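Putative silent information regulator 2 (Leishmania infantum, PDB 5OL0) probably regulates gene expression as a class I sirtuin, removing acetyl groups from protein lysines at the expense of NAD. Local coordinates at residues Gln115-Ile128 with Gly136-Phe149. Sequence-based numbering, arbitrary orientation.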
loop_
_atom_site.group_PDB
_atom_site.type_symbol
_atom_site.label_atom_id
_atom_site.label_comp_id
_atom_site.label_asym_id
_atom_site.label_seq_id
_atom_site.Cartn_x
_atom_site.Cartn_y
_atom_site.Cartn_z
ATOM N N GLN A 115 12.598 10.093 -1.639
ATOM C CA GLN A 115 13.665 9.576 -0.800
ATOM C C GLN A 115 14.984 10.167 -1.212
ATOM O O GLN A 115 15.743 10.653 -0.386
ATOM C CB GLN A 115 13.760 8.068 -0.927
ATOM C CG GLN A 115 15.035 7.404 -0.416
ATOM C CD GLN A 115 14.965 5.936 -0.741
ATOM O OE1 GLN A 115 14.135 5.200 -0.190
ATOM N NE2 GLN A 115 15.760 5.514 -1.708
ATOM N N ASP A 116 15.246 10.125 -2.496
ATOM C CA ASP A 116 16.516 10.695 -2.998
ATOM C C ASP A 116 16.665 12.196 -2.779
ATOM O O ASP A 116 17.795 12.673 -2.693
ATOM C CB ASP A 116 16.738 10.325 -4.434
ATOM C CG ASP A 116 16.901 8.798 -4.607
ATOM O OD1 ASP A 116 17.078 8.074 -3.597
ATOM O OD2 ASP A 116 16.819 8.303 -5.742
ATOM N N GLU A 117 15.548 12.912 -2.646
ATOM C CA GLU A 117 15.568 14.334 -2.268
ATOM C C GLU A 117 15.738 14.581 -0.749
ATOM O O GLU A 117 15.793 15.728 -0.315
ATOM C CB GLU A 117 14.256 15.012 -2.705
ATOM C CG GLU A 117 14.086 15.122 -4.183
ATOM C CD GLU A 117 14.926 16.283 -4.710
ATOM O OE1 GLU A 117 14.579 17.471 -4.469
ATOM O OE2 GLU A 117 15.969 16.009 -5.336
ATOM N N GLY A 118 15.734 13.534 0.066
ATOM C CA GLY A 118 15.783 13.676 1.505
ATOM C C GLY A 118 14.464 14.189 2.104
ATOM O O GLY A 118 14.506 14.850 3.149
ATOM N N ARG A 119 13.309 13.926 1.448
ATOM C CA ARG A 119 11.992 14.359 1.991
ATOM C C ARG A 119 11.074 13.231 2.513
ATOM O O ARG A 119 9.982 13.521 3.029
ATOM C CB ARG A 119 11.264 15.189 0.965
ATOM C CG ARG A 119 11.992 16.501 0.641
ATOM C CD ARG A 119 11.190 17.266 -0.386
ATOM N NE ARG A 119 11.866 18.417 -0.940
ATOM C CZ ARG A 119 12.076 19.597 -0.335
ATOM N NH1 ARG A 119 11.727 19.853 0.939
ATOM N NH2 ARG A 119 12.688 20.555 -1.031
ATOM N N LEU A 120 11.526 11.974 2.468
ATOM C CA LEU A 120 10.667 10.874 2.850
ATOM C C LEU A 120 10.939 10.504 4.234
ATOM O O LEU A 120 11.999 10.037 4.513
ATOM C CB LEU A 120 10.871 9.695 1.937
ATOM C CG LEU A 120 9.937 8.483 2.095
ATOM C CD1 LEU A 120 8.511 8.820 1.657
ATOM C CD2 LEU A 120 10.473 7.387 1.224
ATOM N N LEU A 121 9.969 10.674 5.134
ATOM C CA LEU A 121 10.070 10.128 6.479
ATOM C C LEU A 121 9.846 8.595 6.465
ATOM O O LEU A 121 10.567 7.818 7.092
ATOM C CB LEU A 121 9.058 10.803 7.336
ATOM C CG LEU A 121 8.894 10.365 8.785
ATOM C CD1 LEU A 121 10.143 10.634 9.643
ATOM C CD2 LEU A 121 7.647 11.101 9.280
ATOM N N ARG A 122 8.806 8.146 5.778
ATOM C CA ARG A 122 8.539 6.706 5.721
ATOM C C ARG A 122 7.527 6.500 4.641
ATOM O O ARG A 122 6.676 7.362 4.409
ATOM C CB ARG A 122 7.976 6.204 7.060
ATOM C CG ARG A 122 8.296 4.737 7.378
ATOM C CD ARG A 122 9.750 4.655 7.867
ATOM N NE ARG A 122 10.179 3.267 8.120
ATOM C CZ ARG A 122 10.029 2.630 9.305
ATOM N NH1 ARG A 122 9.432 3.204 10.339
ATOM N NH2 ARG A 122 10.448 1.385 9.447
ATOM N N CYS A 123 7.637 5.375 3.971
ATOM C CA CYS A 123 6.610 4.941 3.055
ATOM C C CYS A 123 5.965 3.704 3.671
ATOM O O CYS A 123 6.663 2.719 3.963
ATOM C CB CYS A 123 7.207 4.564 1.687
ATOM S SG CYS A 123 5.926 3.912 0.564
ATOM N N CYS A 124 4.653 3.744 3.862
ATOM C CA CYS A 124 3.925 2.613 4.462
ATOM C C CYS A 124 2.902 2.182 3.441
ATOM O O CYS A 124 2.042 2.984 3.067
ATOM C CB CYS A 124 3.214 3.078 5.711
ATOM S SG CYS A 124 4.304 3.555 7.123
ATOM N N THR A 125 2.963 0.929 3.022
ATOM C CA THR A 125 2.081 0.414 1.966
ATOM C C THR A 125 1.231 -0.723 2.513
ATOM O O THR A 125 1.678 -1.535 3.279
ATOM C CB THR A 125 2.898 -0.065 0.757
ATOM O OG1 THR A 125 2.035 -0.543 -0.272
ATOM C CG2 THR A 125 3.932 -1.183 1.106
ATOM N N GLN A 126 -0.019 -0.745 2.154
ATOM C CA GLN A 126 -0.862 -1.869 2.419
ATOM C C GLN A 126 -0.918 -2.832 1.219
ATOM O O GLN A 126 -1.488 -3.895 1.329
ATOM C CB GLN A 126 -2.260 -1.402 2.823
ATOM C CG GLN A 126 -3.086 -0.610 1.865
ATOM C CD GLN A 126 -4.417 -0.215 2.511
ATOM O OE1 GLN A 126 -5.102 -1.025 3.087
ATOM N NE2 GLN A 126 -4.756 0.979 2.418
ATOM N N ASN A 127 -0.247 -2.496 0.123
ATOM C CA ASN A 127 -0.173 -3.375 -1.028
ATOM C C ASN A 127 0.807 -4.532 -0.736
ATOM O O ASN A 127 1.771 -4.421 0.088
ATOM C CB ASN A 127 0.249 -2.599 -2.271
ATOM C CG ASN A 127 -0.794 -1.627 -2.748
ATOM O OD1 ASN A 127 -1.999 -1.742 -2.405
ATOM N ND2 ASN A 127 -0.364 -0.692 -3.631
ATOM N N ILE A 128 0.569 -5.647 -1.426
ATOM C CA ILE A 128 1.406 -6.833 -1.238
ATOM C C ILE A 128 2.157 -7.136 -2.506
ATOM O O ILE A 128 2.610 -8.250 -2.708
ATOM C CB ILE A 128 0.552 -7.997 -0.755
ATOM C CG1 ILE A 128 -0.520 -8.435 -1.786
ATOM C CG2 ILE A 128 -0.116 -7.589 0.532
ATOM C CD1 ILE A 128 -1.436 -9.527 -1.237
ATOM N N GLY A 136 13.068 0.933 -5.648
ATOM C CA GLY A 136 14.299 1.277 -4.881
ATOM C C GLY A 136 14.047 2.045 -3.608
ATOM O O GLY A 136 14.928 2.727 -3.066
ATOM N N VAL A 137 12.857 1.942 -3.053
ATOM C CA VAL A 137 12.645 2.597 -1.769
ATOM C C VAL A 137 13.413 1.769 -0.782
ATOM O O VAL A 137 13.278 0.531 -0.764
ATOM C CB VAL A 137 11.154 2.638 -1.406
ATOM C CG1 VAL A 137 10.976 3.337 -0.057
ATOM C CG2 VAL A 137 10.431 3.387 -2.518
ATOM N N SER A 138 14.225 2.409 0.044
ATOM C CA SER A 138 15.192 1.649 0.829
ATOM C C SER A 138 14.510 0.889 2.013
ATOM O O SER A 138 13.411 1.270 2.474
ATOM C CB SER A 138 16.271 2.555 1.375
ATOM O OG SER A 138 15.773 3.227 2.511
ATOM N N PRO A 139 15.177 -0.139 2.531
ATOM C CA PRO A 139 14.595 -0.951 3.612
ATOM C C PRO A 139 14.265 -0.199 4.895
ATOM O O PRO A 139 13.234 -0.455 5.499
ATOM C CB PRO A 139 15.659 -2.011 3.874
ATOM C CG PRO A 139 16.353 -2.174 2.544
ATOM C CD PRO A 139 16.348 -0.812 1.896
ATOM N N GLU A 140 15.125 0.724 5.301
ATOM C CA GLU A 140 14.881 1.539 6.470
ATOM C C GLU A 140 13.701 2.497 6.265
ATOM O O GLU A 140 13.039 2.836 7.233
ATOM C CB GLU A 140 16.167 2.297 6.941
ATOM C CG GLU A 140 16.777 3.211 5.904
ATOM C CD GLU A 140 17.880 2.557 5.034
ATOM O OE1 GLU A 140 17.810 1.346 4.629
ATOM O OE2 GLU A 140 18.831 3.308 4.706
ATOM N N LEU A 141 13.408 2.870 5.024
ATOM C CA LEU A 141 12.297 3.813 4.759
ATOM C C LEU A 141 10.956 3.159 4.332
ATOM O O LEU A 141 9.900 3.790 4.437
ATOM C CB LEU A 141 12.715 4.848 3.743
ATOM C CG LEU A 141 13.854 5.779 4.178
ATOM C CD1 LEU A 141 14.151 6.775 3.077
ATOM C CD2 LEU A 141 13.538 6.516 5.488
ATOM N N LEU A 142 11.003 1.886 3.959
ATOM C CA LEU A 142 9.813 1.188 3.492
ATOM C C LEU A 142 9.235 0.278 4.579
ATOM O O LEU A 142 9.961 -0.508 5.135
ATOM C CB LEU A 142 10.128 0.338 2.287
ATOM C CG LEU A 142 9.007 -0.568 1.776
ATOM C CD1 LEU A 142 7.856 0.329 1.279
ATOM C CD2 LEU A 142 9.553 -1.482 0.666
ATOM N N VAL A 143 7.923 0.374 4.792
ATOM C CA VAL A 143 7.160 -0.558 5.602
ATOM C C VAL A 143 6.104 -1.227 4.750
ATOM O O VAL A 143 5.121 -0.582 4.315
ATOM C CB VAL A 143 6.535 0.194 6.749
ATOM C CG1 VAL A 143 5.682 -0.745 7.618
ATOM C CG2 VAL A 143 7.657 0.866 7.564
ATOM N N GLU A 144 6.322 -2.525 4.508
ATOM C CA GLU A 144 5.351 -3.425 3.865
ATOM C C GLU A 144 4.451 -3.888 4.953
ATOM O O GLU A 144 4.673 -4.952 5.493
ATOM C CB GLU A 144 6.081 -4.618 3.186
ATOM C CG GLU A 144 6.700 -4.180 1.865
ATOM C CD GLU A 144 7.572 -5.200 1.137
ATOM O OE1 GLU A 144 8.230 -5.991 1.815
ATOM O OE2 GLU A 144 7.644 -5.171 -0.116
ATOM N N ALA A 145 3.436 -3.091 5.300
ATOM C CA ALA A 145 2.648 -3.375 6.472
ATOM C C ALA A 145 1.820 -4.669 6.441
ATOM O O ALA A 145 1.445 -5.180 7.500
ATOM C CB ALA A 145 1.726 -2.201 6.775
ATOM N N HIS A 146 1.541 -5.166 5.241
ATOM C CA HIS A 146 0.834 -6.409 5.012
ATOM C C HIS A 146 1.657 -7.455 4.317
ATOM O O HIS A 146 1.107 -8.358 3.714
ATOM C CB HIS A 146 -0.404 -6.150 4.186
ATOM C CG HIS A 146 -1.416 -5.329 4.919
ATOM N ND1 HIS A 146 -2.432 -4.647 4.281
ATOM C CD2 HIS A 146 -1.558 -5.071 6.240
ATOM C CE1 HIS A 146 -3.134 -3.983 5.175
ATOM N NE2 HIS A 146 -2.619 -4.219 6.372
ATOM N N GLY A 147 2.961 -7.311 4.405
ATOM C CA GLY A 147 3.919 -8.246 3.789
ATOM C C GLY A 147 3.917 -8.231 2.294
ATOM O O GLY A 147 3.558 -7.222 1.687
ATOM N N SER A 148 4.315 -9.366 1.705
ATOM C CA SER A 148 4.435 -9.535 0.252
ATOM C C SER A 148 4.786 -10.982 -0.084
ATOM O O SER A 148 4.936 -11.847 0.849
ATOM C CB SER A 148 5.575 -8.646 -0.308
ATOM O OG SER A 148 6.858 -9.250 -0.084
ATOM N N PHE A 149 4.915 -11.235 -1.401
ATOM C CA PHE A 149 5.264 -12.573 -1.955
ATOM C C PHE A 149 6.764 -12.840 -2.089
ATOM O O PHE A 149 7.222 -13.727 -2.868
ATOM C CB PHE A 149 4.565 -12.794 -3.289
ATOM C CG PHE A 149 3.086 -13.104 -3.169
ATOM C CD1 PHE A 149 2.198 -12.174 -2.635
ATOM C CD2 PHE A 149 2.580 -14.309 -3.613
ATOM C CE1 PHE A 149 0.839 -12.476 -2.522
ATOM C CE2 PHE A 149 1.238 -14.631 -3.467
ATOM C CZ PHE A 149 0.360 -13.706 -2.921
HETATM O O HOH W 1 2.674 -4.751 2.512
HETATM O O HOH W 2 4.631 -9.277 -3.818
#
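Gln115 meets residues 136-138 through both ends of its amide: OE1 accepts from Ser138 N at 2.8 Å in a nearly straight bond, and NE2 donates to Gly136 O at 3.2 Å. CG lies anti to the backbone N (chi1 164°) and the chain beyond is extended, which carries the amide across to the loop while Gln115 CG touches Leu141 CD1. From there Cys123 to Thr125 pair in parallel with Leu142 to Glu144; the bond from Thr125 N to Val143 O, 2.9 Å, is nearly straight. Arg122 bends at chi2 (78°), and Val143 CG2 lies over one face of its guanidinium, offset toward the rim, 3.4 Å from Arg122 CZ, while NH1 forms salt bridges with Asp207 and Asp202. Beyond the strands, the Gln126 and His146 side chains run alongside each other; His146 ND1 donates to a lone pair of Gln126 O at 3.2 Å, a bent bond (136°) with the oxygen tilted out of the ring plane, which may bias the turn of the imidazole. His146, the likely proton acceptor, also packs on the modified side chain of the bound peptide, and Gln126 to Ile128 probably bind NAD, consistent with the strand ends forming part of the active site. Ile128 CD1 meets the Phe149 ring edge, 3.9 Å from CE1. Within this Rossmann-type sheet, strand 142-144 is outermost beside 120-125, which pairs next with 36-40; helix 131-134 makes the crossover, touching Cys123 and Leu142, and helix 198-207 covers Cys124 and Arg122.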